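Long-range contacts in amino Transferase (Eubacterium rectale, PDB 3ELE), which probably transfers amino groups between amino acids and 2-oxo acids with bound pyridoxal-5'-phosphate, as a class I and II aminotransferase: residues Met104-Ala109 and Cys287-Phe292; Val242-Ser247 and Ile257-Val262. All blocks are in the same frame, centred on the assembly; numbering follows the deposited sequence.

Contact 1 (Met104-Ala109 and Cys287-Phe292); sequences MTMGAA and CAPSLF. With PLP (pyridoxal-5'-phosphate), chain E.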
loop_
_atom_site.group_PDB
_atom_site.type_symbol
_atom_site.label_atom_id
_atom_site.label_comp_id
_atom_site.label_asym_id
_atom_site.label_seq_id
_atom_site.Cartn_x
_atom_site.Cartn_y
_atom_site.Cartn_z
HETATM N N MSE A 104 0.579 11.794 1.046
HETATM C CA MSE A 104 -0.622 10.998 1.315
HETATM C C MSE A 104 -0.299 9.506 1.209
HETATM O O MSE A 104 0.308 9.071 0.235
HETATM C CB MSE A 104 -1.781 11.364 0.382
HETATM C CG MSE A 104 -2.149 12.868 0.377
HETATM SE SE MSE A 104 -2.446 13.629 2.121
HETATM C CE MSE A 104 -4.026 12.626 2.607
ATOM N N THR A 105 -0.725 8.753 2.222
ATOM C CA THR A 105 -0.420 7.330 2.348
ATOM C C THR A 105 -1.684 6.489 2.488
ATOM O O THR A 105 -2.781 7.012 2.657
ATOM C CB THR A 105 0.495 7.057 3.568
ATOM O OG1 THR A 105 -0.205 7.402 4.773
ATOM C CG2 THR A 105 1.825 7.823 3.475
HETATM N N MSE A 106 -1.487 5.178 2.443
HETATM C CA MSE A 106 -2.536 4.188 2.564
HETATM C C MSE A 106 -2.631 3.678 3.997
HETATM O O MSE A 106 -2.494 2.477 4.255
HETATM C CB MSE A 106 -2.273 3.079 1.545
HETATM C CG MSE A 106 -2.285 3.673 0.106
HETATM SE SE MSE A 106 -2.272 2.360 -1.241
HETATM C CE MSE A 106 -0.534 1.788 -0.947
ATOM N N GLY A 107 -2.873 4.610 4.923
ATOM C CA GLY A 107 -2.980 4.330 6.349
ATOM C C GLY A 107 -1.674 4.498 7.101
ATOM O O GLY A 107 -0.606 4.712 6.503
ATOM N N ALA A 108 -1.791 4.420 8.430
ATOM C CA ALA A 108 -0.685 4.564 9.355
ATOM C C ALA A 108 0.391 3.494 9.201
ATOM O O ALA A 108 1.544 3.802 9.397
ATOM C CB ALA A 108 -1.188 4.594 10.798
ATOM N N ALA A 109 0.021 2.251 8.873
ATOM C CA ALA A 109 1.021 1.180 8.629
ATOM C C ALA A 109 1.920 1.535 7.456
ATOM O O ALA A 109 3.096 1.209 7.466
ATOM C CB ALA A 109 0.355 -0.158 8.371
ATOM N N CYS A 287 -0.192 5.730 -5.227
ATOM C CA CYS A 287 -0.850 6.871 -4.596
ATOM C C CYS A 287 -1.919 6.384 -3.620
ATOM O O CYS A 287 -2.377 5.247 -3.745
ATOM C CB CYS A 287 -1.511 7.791 -5.630
ATOM S SG CYS A 287 -2.902 7.111 -6.578
ATOM N N ALA A 288 -2.324 7.248 -2.680
ATOM C CA ALA A 288 -3.420 6.943 -1.758
ATOM C C ALA A 288 -4.696 6.868 -2.575
ATOM O O ALA A 288 -4.756 7.495 -3.645
ATOM C CB ALA A 288 -3.550 8.010 -0.678
ATOM N N PRO A 289 -5.721 6.111 -2.099
ATOM C CA PRO A 289 -6.943 6.008 -2.887
ATOM C C PRO A 289 -7.578 7.380 -3.213
ATOM O O PRO A 289 -7.919 8.163 -2.311
ATOM C CB PRO A 289 -7.845 5.129 -2.026
ATOM C CG PRO A 289 -6.913 4.338 -1.206
ATOM C CD PRO A 289 -5.835 5.304 -0.868
ATOM N N SER A 290 -7.703 7.631 -4.509
ATOM C CA SER A 290 -8.147 8.912 -5.060
ATOM C C SER A 290 -9.514 9.376 -4.522
ATOM O O SER A 290 -9.668 10.541 -4.176
ATOM C CB SER A 290 -8.151 8.830 -6.587
ATOM O OG SER A 290 -8.375 10.094 -7.171
ATOM N N LEU A 291 -10.476 8.455 -4.431
ATOM C CA LEU A 291 -11.831 8.765 -3.910
ATOM C C LEU A 291 -11.728 9.339 -2.493
ATOM O O LEU A 291 -12.355 10.364 -2.185
ATOM C CB LEU A 291 -12.742 7.517 -3.928
ATOM C CG LEU A 291 -14.094 7.578 -3.208
ATOM C CD1 LEU A 291 -14.903 8.677 -3.822
ATOM C CD2 LEU A 291 -14.831 6.246 -3.277
ATOM N N PHE A 292 -10.895 8.690 -1.668
ATOM C CA PHE A 292 -10.686 9.094 -0.263
ATOM C C PHE A 292 -9.854 10.367 -0.120
ATOM O O PHE A 292 -10.146 11.164 0.761
ATOM C CB PHE A 292 -10.198 7.921 0.594
ATOM C CG PHE A 292 -11.154 6.755 0.576
ATOM C CD1 PHE A 292 -12.438 6.885 1.103
ATOM C CD2 PHE A 292 -10.811 5.547 0.001
ATOM C CE1 PHE A 292 -13.341 5.813 1.046
ATOM C CE2 PHE A 292 -11.709 4.474 -0.047
ATOM C CZ PHE A 292 -12.958 4.611 0.460
HETATM N N1 PLP E . -0.567 2.667 15.295
HETATM C C2 PLP E . -1.250 2.201 16.421
HETATM C C2A PLP E . -0.707 2.505 17.780
HETATM C C3 PLP E . -2.453 1.481 16.276
HETATM O O3 PLP E . -3.140 1.034 17.379
HETATM C C4 PLP E . -2.957 1.187 14.987
HETATM C C4A PLP E . -3.968 0.057 14.909
HETATM O O4A PLP E . -3.583 -1.109 14.816
HETATM C C5 PLP E . -2.241 1.676 13.852
HETATM C C6 PLP E . -1.042 2.413 14.019
HETATM C C5A PLP E . -2.670 1.395 12.427
HETATM O O4P PLP E . -3.507 2.370 11.891
HETATM P P PLP E . -3.903 2.234 10.335
HETATM O O1P PLP E . -4.042 3.599 9.725
HETATM O O2P PLP E . -5.250 1.581 10.228
HETATM O O3P PLP E . -2.897 1.440 9.566
HETATM O O HOH W 1 -0.650 9.498 -2.464
#
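Thr-105 and Ala-288 bring the two backbones together, their CA atoms 5.1 Å apart where the end of strand 102-105 passes the extended residues that lead into helix 290-296; no direct hydrogen bond joins the segments. Ala-288 carries the contact: its methyl points at the strand end, with CB 3.6 Å from Thr-105 O and 3.9 Å from Met-104 CB. A water takes the place of a direct backbone bond beside it, accepting from Ala-288 N at 2.8 Å and donating to Met-104 O. Met-106, a selenomethionine like Met-104, completes the apolar part. Its CG, set beside the backbone N and anti to the carbonyl carbon (chi1 -61°), rests on Ala-288 CA and on the Pro-289 ring at CD, 4.0 Å away, the two side chains crossing obliquely; the selenium reaches on toward Cys-287 O. Met-106 also packs on Met-106 of the second subunit, so the contact lies against the dimer interface. Past it the chain turns to the cofactor. Gly-107 is the N-cap of helix 108-119; a CB there would crowd phosphate oxygen O1P and would collide with the carbonyl O of Met-106. The first turn then gives Ala-108 N to PLP O1P (2.7 Å, N-H...O 163°) and Ala-109 N to PLP O3P (3.1 Å), where the helix dipole probably helps to offset the phosphate charge. A strand, a glycine turn and a helix N-terminus gripping the phosphate form part of the phosphate-binding cup characteristic of fold-type I PLP enzymes.

Contact 2 (Val242-Ser247 and Ile257-Val262); sequences VCYSYS and IGYVLV. With PLP (pyridoxal-5'-phosphate), chain E.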
loop_
_atom_site.group_PDB
_atom_site.type_symbol
_atom_site.label_atom_id
_atom_site.label_comp_id
_atom_site.label_asym_id
_atom_site.label_seq_id
_atom_site.Cartn_x
_atom_site.Cartn_y
_atom_site.Cartn_z
ATOM N N VAL A 242 5.534 12.990 11.433
ATOM C CA VAL A 242 4.212 12.652 11.980
ATOM C C VAL A 242 3.527 11.682 11.030
ATOM O O VAL A 242 3.501 11.922 9.831
ATOM C CB VAL A 242 3.329 13.894 12.241
ATOM C CG1 VAL A 242 1.944 13.471 12.780
ATOM C CG2 VAL A 242 4.041 14.861 13.226
ATOM N N CYS A 243 3.030 10.575 11.592
ATOM C CA CYS A 243 2.300 9.525 10.886
ATOM C C CYS A 243 0.885 9.595 11.419
ATOM O O CYS A 243 0.666 9.487 12.639
ATOM C CB CYS A 243 2.899 8.143 11.171
ATOM S SG CYS A 243 4.582 7.984 10.555
ATOM N N TYR A 244 -0.058 9.793 10.509
ATOM C CA TYR A 244 -1.441 9.910 10.850
ATOM C C TYR A 244 -2.291 9.081 9.882
ATOM O O TYR A 244 -1.832 8.701 8.807
ATOM C CB TYR A 244 -1.817 11.399 10.805
ATOM C CG TYR A 244 -3.237 11.656 11.238
ATOM C CD1 TYR A 244 -3.588 11.661 12.601
ATOM C CD2 TYR A 244 -4.260 11.807 10.288
ATOM C CE1 TYR A 244 -4.904 11.856 13.003
ATOM C CE2 TYR A 244 -5.585 12.004 10.681
ATOM C CZ TYR A 244 -5.903 12.036 12.033
ATOM O OH TYR A 244 -7.219 12.232 12.396
ATOM N N SER A 245 -3.490 8.731 10.321
ATOM C CA SER A 245 -4.483 8.110 9.467
ATOM C C SER A 245 -5.875 8.453 9.982
ATOM O O SER A 245 -6.035 8.855 11.133
ATOM C CB SER A 245 -4.291 6.602 9.370
ATOM O OG SER A 245 -4.809 5.919 10.495
ATOM N N TYR A 246 -6.864 8.273 9.109
ATOM C CA TYR A 246 -8.278 8.519 9.422
ATOM C C TYR A 246 -9.013 7.248 9.876
ATOM O O TYR A 246 -10.242 7.229 9.917
ATOM C CB TYR A 246 -8.961 9.202 8.222
ATOM C CG TYR A 246 -8.346 10.552 7.929
ATOM C CD1 TYR A 246 -7.228 10.661 7.094
ATOM C CD2 TYR A 246 -8.841 11.720 8.520
ATOM C CE1 TYR A 246 -6.630 11.893 6.836
ATOM C CE2 TYR A 246 -8.239 12.987 8.254
ATOM C CZ TYR A 246 -7.133 13.051 7.418
ATOM O OH TYR A 246 -6.510 14.248 7.127
ATOM N N SER A 247 -8.250 6.210 10.264
ATOM C CA SER A 247 -8.796 4.929 10.701
ATOM C C SER A 247 -9.646 5.046 11.972
ATOM O O SER A 247 -10.678 4.391 12.068
ATOM C CB SER A 247 -7.678 3.892 10.887
ATOM O OG SER A 247 -6.938 3.697 9.670
ATOM N N ILE A 257 -6.263 5.401 4.352
ATOM C CA ILE A 257 -5.945 6.800 4.033
ATOM C C ILE A 257 -5.296 7.501 5.227
ATOM O O ILE A 257 -5.843 7.545 6.329
ATOM C CB ILE A 257 -7.202 7.545 3.483
ATOM C CG1 ILE A 257 -6.876 8.996 3.077
ATOM C CG2 ILE A 257 -8.391 7.453 4.480
ATOM C CD1 ILE A 257 -5.834 9.152 2.006
ATOM N N GLY A 258 -4.098 8.018 5.002
ATOM C CA GLY A 258 -3.402 8.751 6.023
ATOM C C GLY A 258 -2.319 9.599 5.414
ATOM O O GLY A 258 -2.381 9.932 4.230
ATOM N N TYR A 259 -1.318 9.928 6.213
ATOM C CA TYR A 259 -0.217 10.731 5.708
ATOM C C TYR A 259 1.025 10.649 6.557
ATOM O O TYR A 259 0.996 10.116 7.676
ATOM C CB TYR A 259 -0.624 12.215 5.547
ATOM C CG TYR A 259 -1.054 12.957 6.815
ATOM C CD1 TYR A 259 -0.108 13.398 7.765
ATOM C CD2 TYR A 259 -2.401 13.272 7.043
ATOM C CE1 TYR A 259 -0.490 14.095 8.916
ATOM C CE2 TYR A 259 -2.790 13.995 8.196
ATOM C CZ TYR A 259 -1.822 14.399 9.119
ATOM O OH TYR A 259 -2.181 15.090 10.255
ATOM N N VAL A 260 2.106 11.149 5.958
ATOM C CA VAL A 260 3.383 11.399 6.596
ATOM C C VAL A 260 3.570 12.924 6.449
ATOM O O VAL A 260 3.481 13.473 5.337
ATOM C CB VAL A 260 4.567 10.662 5.958
ATOM C CG1 VAL A 260 5.887 11.127 6.606
ATOM C CG2 VAL A 260 4.403 9.133 6.121
ATOM N N LEU A 261 3.824 13.588 7.569
ATOM C CA LEU A 261 4.027 15.028 7.602
ATOM C C LEU A 261 5.519 15.254 7.792
ATOM O O LEU A 261 6.091 14.755 8.774
ATOM C CB LEU A 261 3.226 15.615 8.755
ATOM C CG LEU A 261 3.329 17.086 9.120
ATOM C CD1 LEU A 261 3.015 17.981 7.957
ATOM C CD2 LEU A 261 2.399 17.332 10.308
ATOM N N VAL A 262 6.139 15.965 6.843
ATOM C CA VAL A 262 7.594 16.291 6.866
ATOM C C VAL A 262 7.774 17.832 7.033
ATOM O O VAL A 262 7.749 18.558 6.034
ATOM C CB VAL A 262 8.317 15.790 5.587
ATOM C CG1 VAL A 262 9.828 16.052 5.671
ATOM C CG2 VAL A 262 8.088 14.295 5.370
HETATM N N1 PLP E . -0.567 2.667 15.295
HETATM C C2 PLP E . -1.250 2.201 16.421
HETATM C C2A PLP E . -0.707 2.505 17.780
HETATM C C3 PLP E . -2.453 1.481 16.276
HETATM O O3 PLP E . -3.140 1.034 17.379
HETATM C C4 PLP E . -2.957 1.187 14.987
HETATM C C4A PLP E . -3.968 0.057 14.909
HETATM O O4A PLP E . -3.583 -1.109 14.816
HETATM C C5 PLP E . -2.241 1.676 13.852
HETATM C C6 PLP E . -1.042 2.413 14.019
HETATM C C5A PLP E . -2.670 1.395 12.427
HETATM O O4P PLP E . -3.507 2.370 11.891
HETATM P P PLP E . -3.903 2.234 10.335
HETATM O O1P PLP E . -4.042 3.599 9.725
HETATM O O2P PLP E . -5.250 1.581 10.228
HETATM O O3P PLP E . -2.897 1.440 9.566
HETATM O O HOH W 2 -7.553 4.289 7.046
#
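Tyr-259 turns one ring face to Tyr-244, whose CB sits 3.7 Å from the ring centroid and 21° off its normal in a CH-pi contact, while Tyr-246 OH meets the same ring at its edge. The planes of the Tyr-244 and Tyr-259 rings are turned 31° against each other, with CD2 of Tyr-244 3.4 Å from CE2 of Tyr-259. Tyr-244 CE2 lies over the centre of the Tyr-246 ring, and Ile-257 O touches that ring's edge. Tyr-259 CG stands between its backbone N and carbonyl carbon (chi1 61°), from where the ring leans over Tyr-244. An alanine here would probably open a gap beside Tyr-244, leaving its CB without a ring face and Tyr-246 OH without a ring edge. Val-242 and Leu-261 lie side by side on the tyrosine face. Antiparallel pairing carries the rest: Tyr-244 and Tyr-259 exchange two backbone bonds, as do Val-242 and Leu-261, and Tyr-246 N adds a bond to Ile-257 O (3.0 Å). At Gly-258 a side chain would clash with Tyr-244 O. On the other face Ser-245 OG donates to PLP O1P at 2.6 Å. Ser-247 OG lies 2.8 Å from PLP O2P and takes a bond from a water held by Ile-257 N. The strand end thus sets tyrosines on one side and, on the other, Ser-245, which with Ser-247 just beyond brings hydroxyls to the phosphate.

Both contacts are buried, and they meet in the mixed sheet, where strand 258-261 of contact 2 lies between strand 102-105 of contact 1 and strand 240-245. Thr-105 N, 2.9 Å from Gly-258 O, probably bonds the two directly. Contact 2 is the more extensive, ordinary sheet pairing nearer the centre of the chain with tyrosines on one side; contact 1, farther out and against the second subunit, relies on an alanine, a proline and two selenomethionines, with a bridging water. They converge on one phosphate by different means: contact 1 offers main-chain N-H groups of a helix start, contact 2 serine hydroxyls. Arg-256 of the same chain and Tyr-72 of the second subunit also hydrogen-bond PLP.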